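Local coordinates for GCN5-related N-acetyltransferase (Kribbella flavida, PDB 4MY0), which probably transfers an acetyl group from acetyl-coenzyme A to an amine substrate, possibly an aminoglycoside, as other GCN5-related N-acetyltransferases do, at residues T126-Y129 with R130-Y134; D261-H264 with L265-H269; S193-A196 with E197-D201. One frame throughout, in Å; residues are numbered along the deposited sequence. Where two conformers were deposited one is given.

The three contacts are short helical segments set well apart in one chain. Interaction 1 lines the coenzyme pocket, with Val127, Ile128 and Tyr129 against the bound AC8. Interaction 2 has its centre 37 Å from that of interaction 1, and nearest atoms about 25 Å apart, yet the assembly brings copies of the two together: Val267 and Glu268 of one subunit bond to Arg130 and Thr126 of another, and Glu268 also touches acetyl-coenzyme A. Interaction 3 lies away from the annotated sites, with its centre 33 Å from that of interaction 1 and 29 Å from that of interaction 2; its nearest atoms are about 13 Å from interaction 2.

Interaction 1. Residues T126-Y129 with R130-Y134; sequences TVIY and RHLGY. With AC8 ([(2R,3R,4R,5R)-5-(6-amino-9H-purin-9-yl)-3,4-bis(phosphonooxy)tetrahydrofuran-2-yl]methyl (3R)-3-hydroxy-2,2-dimethyl-4-oxo-4-({3-oxo-3-[(2-sulfanylethyl)amino]propyl}amino)butyl dihydrogen diphosphate), chain L.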
ATOM      1  N   THR C 126      22.286  18.983  -2.677  1.00 22.89           N
ATOM      2  CA  THR C 126      22.617  20.155  -3.461  1.00 21.60           C
ATOM      3  C   THR C 126      23.678  21.028  -2.800  1.00 21.21           C
ATOM      4  O   THR C 126      24.302  21.844  -3.480  1.00 21.26           O
ATOM      5  CB  THR C 126      21.391  21.059  -3.643  1.00 21.03           C
ATOM      6  OG1 THR C 126      20.964  21.519  -2.352  1.00 20.88           O
ATOM      7  CG2 THR C 126      20.255  20.315  -4.348  1.00 17.22           C
ATOM      8  N   VAL C 127      23.878  20.890  -1.489  1.00 19.72           N
ATOM      9  CA  VAL C 127      24.683  21.890  -0.757  1.00 21.09           C
ATOM     10  C   VAL C 127      26.128  21.972  -1.248  1.00 22.55           C
ATOM     11  O   VAL C 127      26.587  23.058  -1.623  1.00 18.92           O
ATOM     12  CB  VAL C 127      24.657  21.689   0.773  1.00 23.78           C
ATOM     13  CG1 VAL C 127      25.471  22.790   1.479  1.00 22.91           C
ATOM     14  CG2 VAL C 127      23.216  21.684   1.292  1.00 23.24           C
ATOM     15  N   ILE C 128      26.835  20.836  -1.287  1.00 16.45           N
ATOM     16  CA  ILE C 128      28.232  20.850  -1.715  1.00 19.79           C
ATOM     17  C   ILE C 128      28.375  21.381  -3.142  1.00 20.31           C
ATOM     18  O   ILE C 128      29.291  22.145  -3.448  1.00 19.04           O
ATOM     19  CB  ILE C 128      28.913  19.459  -1.579  1.00 21.22           C
ATOM     20  CG1 ILE C 128      30.347  19.510  -2.114  1.00 19.98           C
ATOM     21  CG2 ILE C 128      28.126  18.358  -2.319  1.00 15.80           C
ATOM     22  CD1 ILE C 128      31.194  18.296  -1.691  1.00 24.00           C
ATOM     23  N   TYR C 129      27.447  21.009  -4.013  1.00 19.99           N
ATOM     24  CA  TYR C 129      27.566  21.397  -5.417  1.00 19.64           C
ATOM     25  C   TYR C 129      27.272  22.878  -5.651  1.00 17.26           C
ATOM     26  O   TYR C 129      27.953  23.526  -6.455  1.00 17.96           O
ATOM     27  CB  TYR C 129      26.738  20.465  -6.310  1.00 18.94           C
ATOM     28  CG  TYR C 129      27.192  19.028  -6.154  1.00 20.21           C
ATOM     29  CD1 TYR C 129      28.474  18.643  -6.541  1.00 23.26           C
ATOM     30  CD2 TYR C 129      26.360  18.069  -5.571  1.00 20.13           C
ATOM     31  CE1 TYR C 129      28.913  17.324  -6.383  1.00 19.24           C
ATOM     32  CE2 TYR C 129      26.780  16.750  -5.413  1.00 18.87           C
ATOM     33  CZ  TYR C 129      28.061  16.387  -5.822  1.00 21.83           C
ATOM     34  OH  TYR C 129      28.492  15.079  -5.670  1.00 22.94           O
ATOM     35  N   ARG C 130      26.296  23.428  -4.934  1.00 17.54           N
ATOM     36  CA  ARG C 130      26.031  24.861  -5.032  1.00 22.31           C
ATOM     37  C   ARG C 130      27.219  25.684  -4.508  1.00 25.13           C
ATOM     38  O   ARG C 130      27.559  26.706  -5.085  1.00 19.86           O
ATOM     39  CB  ARG C 130      24.735  25.220  -4.289  1.00 21.25           C
ATOM     40  CG  ARG C 130      23.491  24.817  -5.072  1.00 24.80           C
ATOM     41  CD  ARG C 130      22.192  25.142  -4.340  1.00 24.11           C
ATOM     42  NE  ARG C 130      21.079  25.047  -5.286  1.00 30.25           N
ATOM     43  CZ  ARG C 130      19.839  24.707  -4.954  1.00 29.48           C
ATOM     44  NH1 ARG C 130      19.553  24.430  -3.692  1.00 22.33           N
ATOM     45  NH2 ARG C 130      18.890  24.647  -5.886  1.00 30.68           N
ATOM     46  N   HIS C 131      27.835  25.236  -3.416  0.55 21.86           N
ATOM     47  CA  HIS C 131      29.044  25.887  -2.904  0.55 24.65           C
ATOM     48  C   HIS C 131      30.153  25.898  -3.958  0.55 26.29           C
ATOM     49  O   HIS C 131      30.940  26.836  -4.029  0.55 26.72           O
ATOM     50  CB  HIS C 131      29.543  25.181  -1.635  0.55 24.81           C
ATOM     51  CG  HIS C 131      28.791  25.552  -0.394  0.55 24.34           C
ATOM     52  ND1 HIS C 131      28.364  26.836  -0.142  0.55 25.69           N
ATOM     53  CD2 HIS C 131      28.393  24.808   0.664  0.55 24.35           C
ATOM     54  CE1 HIS C 131      27.725  26.867   1.014  0.55 23.78           C
ATOM     55  NE2 HIS C 131      27.731  25.649   1.524  0.55 22.61           N
ATOM     56  N   LEU C 132      30.206  24.853  -4.782  1.00 25.77           N
ATOM     57  CA  LEU C 132      31.228  24.764  -5.836  1.00 27.80           C
ATOM     58  C   LEU C 132      30.817  25.449  -7.135  1.00 29.92           C
ATOM     59  O   LEU C 132      31.598  25.483  -8.095  1.00 30.27           O
ATOM     60  CB  LEU C 132      31.555  23.299  -6.136  1.00 27.14           C
ATOM     61  CG  LEU C 132      32.336  22.615  -5.023  1.00 33.71           C
ATOM     62  CD1 LEU C 132      32.037  21.149  -5.054  1.00 36.85           C
ATOM     63  CD2 LEU C 132      33.822  22.864  -5.192  1.00 38.67           C
ATOM     64  N   GLY C 133      29.591  25.969  -7.190  1.00 22.09           N
ATOM     65  CA  GLY C 133      29.185  26.743  -8.343  1.00 20.71           C
ATOM     66  C   GLY C 133      28.173  26.108  -9.283  1.00 22.61           C
ATOM     67  O   GLY C 133      27.799  26.731 -10.273  1.00 20.12           O
ATOM     68  N   TYR C 134      27.712  24.891  -8.988  1.00 18.70           N
ATOM     69  CA  TYR C 134      26.718  24.248  -9.836  1.00 20.60           C
ATOM     70  C   TYR C 134      25.320  24.793  -9.537  1.00 22.47           C
ATOM     71  O   TYR C 134      25.039  25.212  -8.409  1.00 19.86           O
ATOM     72  CB  TYR C 134      26.697  22.738  -9.589  1.00 18.73           C
ATOM     73  CG  TYR C 134      27.873  21.967 -10.168  1.00 22.11           C
ATOM     74  CD1 TYR C 134      27.735  21.237 -11.350  1.00 19.93           C
ATOM     75  CD2 TYR C 134      29.108  21.933  -9.514  1.00 21.19           C
ATOM     76  CE1 TYR C 134      28.803  20.505 -11.876  1.00 23.31           C
ATOM     77  CE2 TYR C 134      30.176  21.202 -10.029  1.00 23.86           C
ATOM     78  CZ  TYR C 134      30.019  20.490 -11.213  1.00 25.97           C
ATOM     79  OH  TYR C 134      31.083  19.765 -11.742  1.00 26.89           O
TER
HETATM   80  N1A AC8 L 400      23.381  17.342   3.906  1.00 23.19           N
HETATM   81  O1A AC8 L 400      33.332  19.089   1.610  1.00 21.14           O
HETATM   82  P1A AC8 L 400      32.318  18.689   2.671  1.00 20.76           P
HETATM   83  C1B AC8 L 400      27.592  20.160   3.172  1.00 23.95           C
HETATM   84  S1P AC8 L 400      26.179  13.164  -5.531  1.00 23.81           S
HETATM   85  C2A AC8 L 400      23.515  18.681   3.950  1.00 22.28           C
HETATM   86  O2A AC8 L 400      32.833  18.380   4.048  1.00 17.21           O
HETATM   87  P2A AC8 L 400      31.714  15.905   2.249  1.00 20.04           P
HETATM   88  C2B AC8 L 400      28.555  20.551   4.269  1.00 24.68           C
HETATM   89  O2B AC8 L 400      27.832  21.023   5.413  1.00 29.90           O
HETATM   90  O2C AC8 L 400      29.786  21.389   6.943  1.00 70.56           O
HETATM   91  C2P AC8 L 400      26.815  12.804  -3.857  1.00 24.40           C
HETATM   92  N3A AC8 L 400      24.710  19.251   3.736  1.00 21.91           N
HETATM   93  O3A AC8 L 400      31.477  17.483   2.041  1.00 23.57           O
HETATM   94  C3B AC8 L 400      29.367  21.655   3.584  1.00 23.31           C
HETATM   95  O3B AC8 L 400      28.599  22.863   3.583  1.00 27.38           O
HETATM   96  P3B AC8 L 400      28.807  24.115   4.597  1.00 70.38           P
HETATM   97  O3C AC8 L 400      28.398  19.298   7.100  1.00 71.19           O
HETATM   98  C3P AC8 L 400      26.848  11.292  -3.863  1.00 28.57           C
HETATM   99  C4A AC8 L 400      25.794  18.473   3.467  1.00 23.41           C
HETATM  100  O4A AC8 L 400      33.201  15.627   2.305  1.00 19.20           O
HETATM  101  C4B AC8 L 400      29.415  21.243   2.125  1.00 25.11           C
HETATM  102  O4B AC8 L 400      28.333  20.321   1.953  1.00 19.76           O
HETATM  103  O4C AC8 L 400      27.401  21.504   7.812  1.00 70.24           O
HETATM  104  P4C AC8 L 400      28.396  20.793   6.925  1.00 69.25           P
HETATM  105  N4P AC8 L 400      27.281  10.621  -2.640  1.00 25.14           N
HETATM  106  C5A AC8 L 400      25.672  17.093   3.410  1.00 26.90           C
HETATM  107  O5A AC8 L 400      30.807  15.442   3.352  1.00 19.76           O
HETATM  108  C5B AC8 L 400      30.726  20.567   1.738  1.00 22.57           C
HETATM  109  O5B AC8 L 400      31.163  19.788   2.846  1.00 24.35           O
HETATM  110  C5P AC8 L 400      26.648  10.501  -1.479  1.00 22.56           C
HETATM  111  O5P AC8 L 400      25.573  11.055  -1.279  1.00 20.98           O
HETATM  112  C6A AC8 L 400      24.423  16.525   3.636  1.00 23.11           C
HETATM  113  N6A AC8 L 400      24.255  15.178   3.596  1.00 22.49           N
HETATM  114  O6A AC8 L 400      31.121  15.338   0.870  1.00 20.65           O
HETATM  115  C6P AC8 L 400      27.331   9.633  -0.447  1.00 20.66           C
HETATM  116  N7A AC8 L 400      26.896  16.578   3.137  1.00 27.11           N
HETATM  117  O7A AC8 L 400      28.854  23.560   6.001  1.00 66.54           O
HETATM  118  C7P AC8 L 400      27.141  10.055   1.017  1.00 20.09           C
HETATM  119  C8A AC8 L 400      27.755  17.623   3.019  1.00 28.59           C
HETATM  120  O8A AC8 L 400      30.104  24.754   4.140  1.00 68.78           O
HETATM  121  N8P AC8 L 400      27.825  11.338   1.196  1.00 18.92           N
HETATM  122  N9A AC8 L 400      27.076  18.769   3.235  1.00 24.30           N
HETATM  123  O9A AC8 L 400      27.573  24.953   4.343  1.00 72.01           O
HETATM  124  C9P AC8 L 400      29.092  11.639   0.918  1.00 24.14           C
HETATM  125  O9P AC8 L 400      29.849  10.792   0.473  1.00 19.56           O
HETATM  126  CAP AC8 L 400      29.596  13.049   1.180  1.00 21.27           C
HETATM  127  OAP AC8 L 400      29.055  13.539   2.408  1.00 24.03           O
HETATM  128  CBP AC8 L 400      29.241  14.058   0.080  1.00 17.42           C
HETATM  129  CCP AC8 L 400      29.734  15.442   0.532  1.00 20.75           C
HETATM  130  CDP AC8 L 400      29.934  13.684  -1.226  1.00 16.46           C
HETATM  131  CEP AC8 L 400      27.740  14.129  -0.148  1.00 14.19           C
HETATM  132  O   HOH W   1      21.291  24.204  -1.440  1.00 25.75           O
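Tyr129 O is approached by two backbone donors at once: Tyr134 N bonds to it at 2.9 Å, from 36° above the carbonyl plane, and Leu132 N adds a weak bond. This is the Schellman motif ending helix 126-131, with Gly133 at positive phi (109°) turning the chain toward strand 135-146. The same oxygen lies in the plane of the Tyr134 ring, at its edge, 3.6 Å from Tyr134 CD2.

One flank of the helix serves the coenzyme. Ile128 CG2 sits over the centre of the Tyr129 ring, 3.6 Å above its plane, and the phenol reaches past it to put Tyr129 OH 3.0 Å from AC8 S1P, with the sulfur near the ring plane. That is consistent with the tyrosine general acid beside the thiol in many GNAT relatives. Ile128 also lies alongside Leu132, and the branch that touches Leu132 CD1 is CG1, held anti to the backbone N (chi1 177°).

Elsewhere on the helix Thr126 and Arg130 run side by side. Thr126 CG2 stands over one face of the guanidinium, displaced toward its rim, and a water lies in plane at its edge; this water accepts from Arg130 NH1 and gives a proton to Thr126 OG1, which also bonds to Glu268 O of the second subunit. Arg130 forms a salt bridge with Glu135 and bonds to Val267 O and, more weakly, His264 O of that subunit. A leucine here would remove the guanidinium and would probably leave Glu135 without its charged mate and these two carbonyls without their donor.

Val127 CG1 packs beside the His131 ring, 3.6 Å from His131 CD2. In one of two His131 conformers NE2 lies 2.9 Å from phosphate oxygen AC8 O9A, a bond that is doubtful for the other copy.

Interaction 2. Residues D261-H264 with L265-H269; sequences DPVH and LLVEH
Val263 lays its CG2 methyl against Val267 CG1 at 3.7 Å, the two branched side chains meeting at a slant across one short turn. That turn is the weakly bonded helix 263-266, opened by a capping bond: Asp261 OD2 accepts Val263 N at 2.9 Å through its anti lone pair, with the N-H...O angle at 164°. The acceptor is two residues before its donor, as in an Asx turn, with Pro262 at the bend.

Three-residue spacing predominates in the backbone bonds, consistent with a weakly bonded helix. Leu265 N bonds to Pro262 O from 56° above the carbonyl plane, and Leu266 N meets Val263 O from still higher. Val263 O has a second donor, Val267 N, at 3.0 Å and nearly in line with the C=O bond. Two bonds thus grip one oxygen, and Val267 CG2 lies 3.4 Å from it as well.

The valine pair follows from its torsions. Val263 chi1 of 69° sets CG1 between the backbone N and the carbonyl carbon, which leaves CG2 anti to the N and turned to Val267, while CG1 sits over the centre of the His264 ring, 4.3 Å above the plane. That ring also makes an edge-to-face contact with Phe143, Phe145 on the same strand 135-146 touches both valines, and Trp240 of helix 233-244 packs on Val263.

The turn itself also packs on the second subunit, Pro262 against Thr362 and Leu265 against Ala363 of that chain. Beyond it, Asp149 receives the backbone N-H groups of Glu268 and His269 with its two oxygens. Leucines ride on the first turn's oxygen: Leu265 CB approaches Pro262 O to 3.3 Å, and Leu266 CG reaches the same Pro262 O at 3.5 Å.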
ATOM      1  N   ASP C 261       7.361  16.177 -26.303  1.00 37.25           N
ATOM      2  CA  ASP C 261       7.377  15.075 -27.268  1.00 31.83           C
ATOM      3  C   ASP C 261       6.027  14.960 -27.991  1.00 30.79           C
ATOM      4  O   ASP C 261       4.969  15.071 -27.365  1.00 31.07           O
ATOM      5  CB  ASP C 261       7.727  13.751 -26.584  1.00 33.53           C
ATOM      6  CG  ASP C 261       8.083  12.657 -27.579  1.00 37.75           C
ATOM      7  OD1 ASP C 261       9.290  12.347 -27.714  1.00 35.68           O
ATOM      8  OD2 ASP C 261       7.161  12.122 -28.235  1.00 41.10           O
ATOM      9  N   PRO C 262       6.070  14.735 -29.314  1.00 29.31           N
ATOM     10  CA  PRO C 262       4.866  14.584 -30.139  1.00 30.65           C
ATOM     11  C   PRO C 262       3.929  13.455 -29.703  1.00 28.49           C
ATOM     12  O   PRO C 262       2.768  13.476 -30.105  1.00 30.30           O
ATOM     13  CB  PRO C 262       5.433  14.268 -31.532  1.00 32.70           C
ATOM     14  CG  PRO C 262       6.845  13.819 -31.299  1.00 33.02           C
ATOM     15  CD  PRO C 262       7.298  14.632 -30.125  1.00 29.63           C
ATOM     16  N   VAL C 263       4.410  12.487 -28.923  1.00 27.55           N
ATOM     17  CA  VAL C 263       3.556  11.368 -28.527  1.00 30.09           C
ATOM     18  C   VAL C 263       2.314  11.848 -27.743  1.00 32.30           C
ATOM     19  O   VAL C 263       1.245  11.231 -27.825  1.00 36.01           O
ATOM     20  CB  VAL C 263       4.337  10.297 -27.723  1.00 30.61           C
ATOM     21  CG1 VAL C 263       4.741  10.831 -26.350  1.00 28.06           C
ATOM     22  CG2 VAL C 263       3.505   9.030 -27.566  1.00 32.69           C
ATOM     23  N   HIS C 264       2.445  12.954 -27.010  1.00 26.82           N
ATOM     24  CA  HIS C 264       1.323  13.482 -26.230  1.00 27.49           C
ATOM     25  C   HIS C 264       0.215  13.963 -27.168  1.00 30.63           C
ATOM     26  O   HIS C 264      -0.966  13.998 -26.800  1.00 29.55           O
ATOM     27  CB  HIS C 264       1.785  14.631 -25.316  1.00 30.50           C
ATOM     28  CG  HIS C 264       2.859  14.245 -24.338  1.00 29.70           C
ATOM     29  ND1 HIS C 264       2.624  13.418 -23.259  1.00 29.98           N
ATOM     30  CD2 HIS C 264       4.171  14.582 -24.272  1.00 30.13           C
ATOM     31  CE1 HIS C 264       3.747  13.254 -22.581  1.00 33.78           C
ATOM     32  NE2 HIS C 264       4.700  13.951 -23.174  1.00 31.42           N
ATOM     33  N   LEU C 265       0.603  14.321 -28.391  1.00 29.15           N
ATOM     34  CA  LEU C 265      -0.342  14.807 -29.391  1.00 30.76           C
ATOM     35  C   LEU C 265      -0.964  13.657 -30.183  1.00 32.06           C
ATOM     36  O   LEU C 265      -1.972  13.836 -30.868  1.00 32.35           O
ATOM     37  CB  LEU C 265       0.365  15.775 -30.353  1.00 33.84           C
ATOM     38  CG  LEU C 265       1.045  17.011 -29.761  1.00 32.90           C
ATOM     39  CD1 LEU C 265       1.907  17.714 -30.800  1.00 35.87           C
ATOM     40  CD2 LEU C 265       0.012  17.973 -29.202  1.00 32.17           C
ATOM     41  N   LEU C 266      -0.356  12.479 -30.091  1.00 32.12           N
ATOM     42  CA  LEU C 266      -0.774  11.328 -30.889  1.00 31.36           C
ATOM     43  C   LEU C 266      -1.687  10.365 -30.128  1.00 31.91           C
ATOM     44  O   LEU C 266      -2.632   9.823 -30.705  1.00 31.63           O
ATOM     45  CB  LEU C 266       0.457  10.558 -31.383  1.00 33.20           C
ATOM     46  CG  LEU C 266       1.384  11.255 -32.380  1.00 35.02           C
ATOM     47  CD1 LEU C 266       2.670  10.469 -32.578  1.00 39.22           C
ATOM     48  CD2 LEU C 266       0.667  11.412 -33.691  1.00 37.10           C
ATOM     49  N   VAL C 267      -1.401  10.134 -28.846  1.00 28.70           N
ATOM     50  CA  VAL C 267      -2.135   9.105 -28.103  1.00 32.52           C
ATOM     51  C   VAL C 267      -3.481   9.591 -27.597  1.00 31.42           C
ATOM     52  O   VAL C 267      -3.639  10.765 -27.252  1.00 34.71           O
ATOM     53  CB  VAL C 267      -1.331   8.536 -26.927  1.00 28.72           C
ATOM     54  CG1 VAL C 267      -0.058   7.927 -27.432  1.00 31.20           C
ATOM     55  CG2 VAL C 267      -1.028   9.615 -25.911  1.00 25.69           C
ATOM     56  N   GLU C 268      -4.447   8.679 -27.558  1.00 30.81           N
ATOM     57  CA  GLU C 268      -5.787   9.006 -27.089  1.00 31.58           C
ATOM     58  C   GLU C 268      -5.808   9.358 -25.601  1.00 30.77           C
ATOM     59  O   GLU C 268      -6.299  10.418 -25.211  1.00 29.65           O
ATOM     60  CB  GLU C 268      -6.758   7.850 -27.359  1.00 38.30           C
ATOM     61  CG  GLU C 268      -8.081   7.996 -26.597  1.00 41.48           C
ATOM     62  CD  GLU C 268      -9.103   6.922 -26.947  1.00 43.82           C
ATOM     63  OE1 GLU C 268     -10.077   6.752 -26.170  1.00 43.75           O
ATOM     64  OE2 GLU C 268      -8.938   6.266 -27.999  1.00 41.96           O
ATOM     65  N   HIS C 269      -5.281   8.471 -24.767  1.00 24.99           N
ATOM     66  CA  HIS C 269      -5.308   8.695 -23.328  1.00 34.64           C
ATOM     67  C   HIS C 269      -4.047   9.428 -22.920  1.00 32.76           C
ATOM     68  O   HIS C 269      -2.943   9.024 -23.291  1.00 29.08           O
ATOM     69  CB  HIS C 269      -5.437   7.360 -22.600  1.00 32.69           C
ATOM     70  CG  HIS C 269      -6.662   6.593 -22.991  1.00 34.74           C
ATOM     71  ND1 HIS C 269      -7.871   6.737 -22.340  1.00 40.24           N
ATOM     72  CD2 HIS C 269      -6.872   5.691 -23.979  1.00 34.39           C
ATOM     73  CE1 HIS C 269      -8.770   5.951 -22.907  1.00 38.93           C
ATOM     74  NE2 HIS C 269      -8.191   5.311 -23.907  1.00 39.06           N
TER

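Interaction 3. Residues S193-A196 with E197-D201; sequences SKIA and EWLED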
ATOM      1  N   SER C 193      31.011   3.658 -29.150  1.00 45.04           N
ATOM      2  CA  SER C 193      31.327   2.391 -28.488  1.00 45.99           C
ATOM      3  C   SER C 193      30.318   2.073 -27.383  1.00 44.76           C
ATOM      4  O   SER C 193      29.837   0.937 -27.270  1.00 44.59           O
ATOM      5  CB  SER C 193      32.741   2.436 -27.891  1.00 48.44           C
ATOM      6  OG  SER C 193      32.770   3.201 -26.692  1.00 46.48           O
ATOM      7  N   LYS C 194      30.003   3.081 -26.573  1.00 44.34           N
ATOM      8  CA  LYS C 194      29.094   2.916 -25.440  1.00 43.72           C
ATOM      9  C   LYS C 194      27.668   2.641 -25.917  1.00 41.40           C
ATOM     10  O   LYS C 194      26.922   1.884 -25.294  1.00 45.95           O
ATOM     11  CB  LYS C 194      29.131   4.157 -24.548  1.00 49.42           C
ATOM     12  CG  LYS C 194      28.911   3.860 -23.068  1.00 53.77           C
ATOM     13  CD  LYS C 194      30.194   3.388 -22.388  1.00 56.17           C
ATOM     14  CE  LYS C 194      29.918   2.882 -20.974  1.00 59.74           C
ATOM     15  NZ  LYS C 194      31.181   2.684 -20.197  1.00 64.37           N
ATOM     16  N   ILE C 195      27.301   3.243 -27.041  1.00 37.79           N
ATOM     17  CA  ILE C 195      25.995   3.006 -27.647  1.00 36.83           C
ATOM     18  C   ILE C 195      25.900   1.579 -28.179  1.00 34.88           C
ATOM     19  O   ILE C 195      24.875   0.923 -28.032  1.00 32.92           O
ATOM     20  CB  ILE C 195      25.718   4.026 -28.759  1.00 34.32           C
ATOM     21  CG1 ILE C 195      25.356   5.368 -28.119  1.00 39.62           C
ATOM     22  CG2 ILE C 195      24.613   3.523 -29.710  1.00 29.02           C
ATOM     23  CD1 ILE C 195      25.530   6.530 -29.019  1.00 43.53           C
ATOM     24  N   ALA C 196      26.986   1.099 -28.775  1.00 35.09           N
ATOM     25  CA  ALA C 196      27.064  -0.287 -29.219  1.00 36.19           C
ATOM     26  C   ALA C 196      26.864  -1.283 -28.057  1.00 37.21           C
ATOM     27  O   ALA C 196      26.183  -2.307 -28.217  1.00 36.67           O
ATOM     28  CB  ALA C 196      28.397  -0.542 -29.944  1.00 37.05           C
ATOM     29  N   GLU C 197      27.457  -0.985 -26.899  1.00 36.58           N
ATOM     30  CA  GLU C 197      27.291  -1.823 -25.709  1.00 40.09           C
ATOM     31  C   GLU C 197      25.821  -1.896 -25.326  1.00 35.85           C
ATOM     32  O   GLU C 197      25.291  -2.957 -24.998  1.00 39.55           O
ATOM     33  CB  GLU C 197      28.100  -1.260 -24.527  1.00 47.11           C
ATOM     34  CG  GLU C 197      29.615  -1.189 -24.764  1.00 57.90           C
ATOM     35  CD  GLU C 197      30.387  -0.684 -23.544  1.00 66.43           C
ATOM     36  OE1 GLU C 197      29.797  -0.622 -22.440  1.00 67.21           O
ATOM     37  OE2 GLU C 197      31.586  -0.349 -23.696  1.00 69.97           O
ATOM     38  N   TRP C 198      25.177  -0.739 -25.386  1.00 32.00           N
ATOM     39  CA  TRP C 198      23.781  -0.554 -25.033  1.00 35.84           C
ATOM     40  C   TRP C 198      22.909  -1.399 -25.960  1.00 35.71           C
ATOM     41  O   TRP C 198      22.006  -2.095 -25.499  1.00 30.38           O
ATOM     42  CB  TRP C 198      23.477   0.946 -25.153  1.00 35.52           C
ATOM     43  CG  TRP C 198      22.096   1.434 -24.834  1.00 35.71           C
ATOM     44  CD1 TRP C 198      21.350   1.157 -23.719  1.00 35.99           C
ATOM     45  CD2 TRP C 198      21.320   2.358 -25.618  1.00 35.41           C
ATOM     46  NE1 TRP C 198      20.145   1.823 -23.783  1.00 34.39           N
ATOM     47  CE2 TRP C 198      20.105   2.574 -24.932  1.00 34.71           C
ATOM     48  CE3 TRP C 198      21.531   3.013 -26.841  1.00 33.90           C
ATOM     49  CZ2 TRP C 198      19.104   3.421 -25.427  1.00 33.72           C
ATOM     50  CZ3 TRP C 198      20.535   3.855 -27.335  1.00 34.68           C
ATOM     51  CH2 TRP C 198      19.335   4.049 -26.626  1.00 33.53           C
ATOM     52  N   LEU C 199      23.213  -1.371 -27.257  1.00 37.95           N
ATOM     53  CA  LEU C 199      22.427  -2.101 -28.251  1.00 33.16           C
ATOM     54  C   LEU C 199      22.748  -3.593 -28.276  1.00 35.95           C
ATOM     55  O   LEU C 199      21.933  -4.386 -28.739  1.00 38.56           O
ATOM     56  CB  LEU C 199      22.635  -1.512 -29.649  1.00 34.49           C
ATOM     57  CG  LEU C 199      22.184  -0.065 -29.866  1.00 33.07           C
ATOM     58  CD1 LEU C 199      22.551   0.422 -31.265  1.00 30.40           C
ATOM     59  CD2 LEU C 199      20.694   0.084 -29.617  1.00 27.21           C
ATOM     60  N   GLU C 200      23.930  -3.980 -27.796  1.00 37.16           N
ATOM     61  CA  GLU C 200      24.291  -5.405 -27.752  1.00 41.52           C
ATOM     62  C   GLU C 200      23.742  -6.107 -26.498  1.00 38.13           C
ATOM     63  O   GLU C 200      23.595  -7.322 -26.474  1.00 38.78           O
ATOM     64  CB  GLU C 200      25.811  -5.606 -27.873  1.00 47.19           C
ATOM     65  CG  GLU C 200      26.234  -7.080 -27.965  1.00 60.35           C
ATOM     66  CD  GLU C 200      27.566  -7.281 -28.671  1.00 75.21           C
ATOM     67  OE1 GLU C 200      28.026  -6.343 -29.356  1.00 79.57           O
ATOM     68  OE2 GLU C 200      28.154  -8.380 -28.542  1.00 80.75           O
ATOM     69  N   ASP C 201      23.440  -5.329 -25.461  1.00 36.74           N
ATOM     70  CA  ASP C 201      22.825  -5.851 -24.245  1.00 36.61           C
ATOM     71  C   ASP C 201      21.497  -6.550 -24.591  1.00 37.28           C
ATOM     72  O   ASP C 201      20.563  -5.923 -25.110  1.00 37.06           O
ATOM     73  CB  ASP C 201      22.614  -4.695 -23.259  1.00 35.98           C
ATOM     74  CG  ASP C 201      22.133  -5.149 -21.883  1.00 40.90           C
ATOM     75  OD1 ASP C 201      21.465  -6.202 -21.775  1.00 43.62           O
ATOM     76  OD2 ASP C 201      22.401  -4.418 -20.904  1.00 44.58           O
TER
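Ile195 and Leu199 make up the close-packed side, lying alongside each other and pointing the same way, with Ile195 CG2 4.0 Å from Leu199 CD1. The methyl arrives there because Ile195 places CG2 anti to the backbone N while CG1 is anti to the carbonyl carbon (chi1 -76°). The same CG2 lies beside the Trp198 indole, 4.2 Å from CE3. Trp198 reaches back with CB 3.2 Å from Ile195 O, and this oxygen is near the ring plane, at its edge. Both Ile195 and Leu199 are buried: Ala168, Leu172 and Phe171 of helix 168-182 cover this side, and Val215 of strand 212-219 touches Trp198 and Leu199.

These residues belong to an alpha-helix, 192-200, within the second GNAT domain of the chain, with four-residue backbone bonds throughout. The bond from Leu199 N to Ile195 O measures 2.9 Å, and that from Glu200 N to Ala196 O is less straight, its N-H...O angle being 136°.

The solvent side is looser. Here Glu197 and Lys194 slant past each other, touching through Lys194 CE and Glu197 OE1 at 3.8 Å, whereas Lys194 NZ stays 4.2 Å from Glu197 OE1, too far for a salt bridge. Lys194 bends at its second torsion (chi2 82°) and spends its charge on Asp43, with which it does form a salt bridge; Glu197 would probably feel it only as a weak electrostatic pull. Glu197 and Glu200 are both exposed, and Glu197 CG leans on Ser193 O at 3.3 Å.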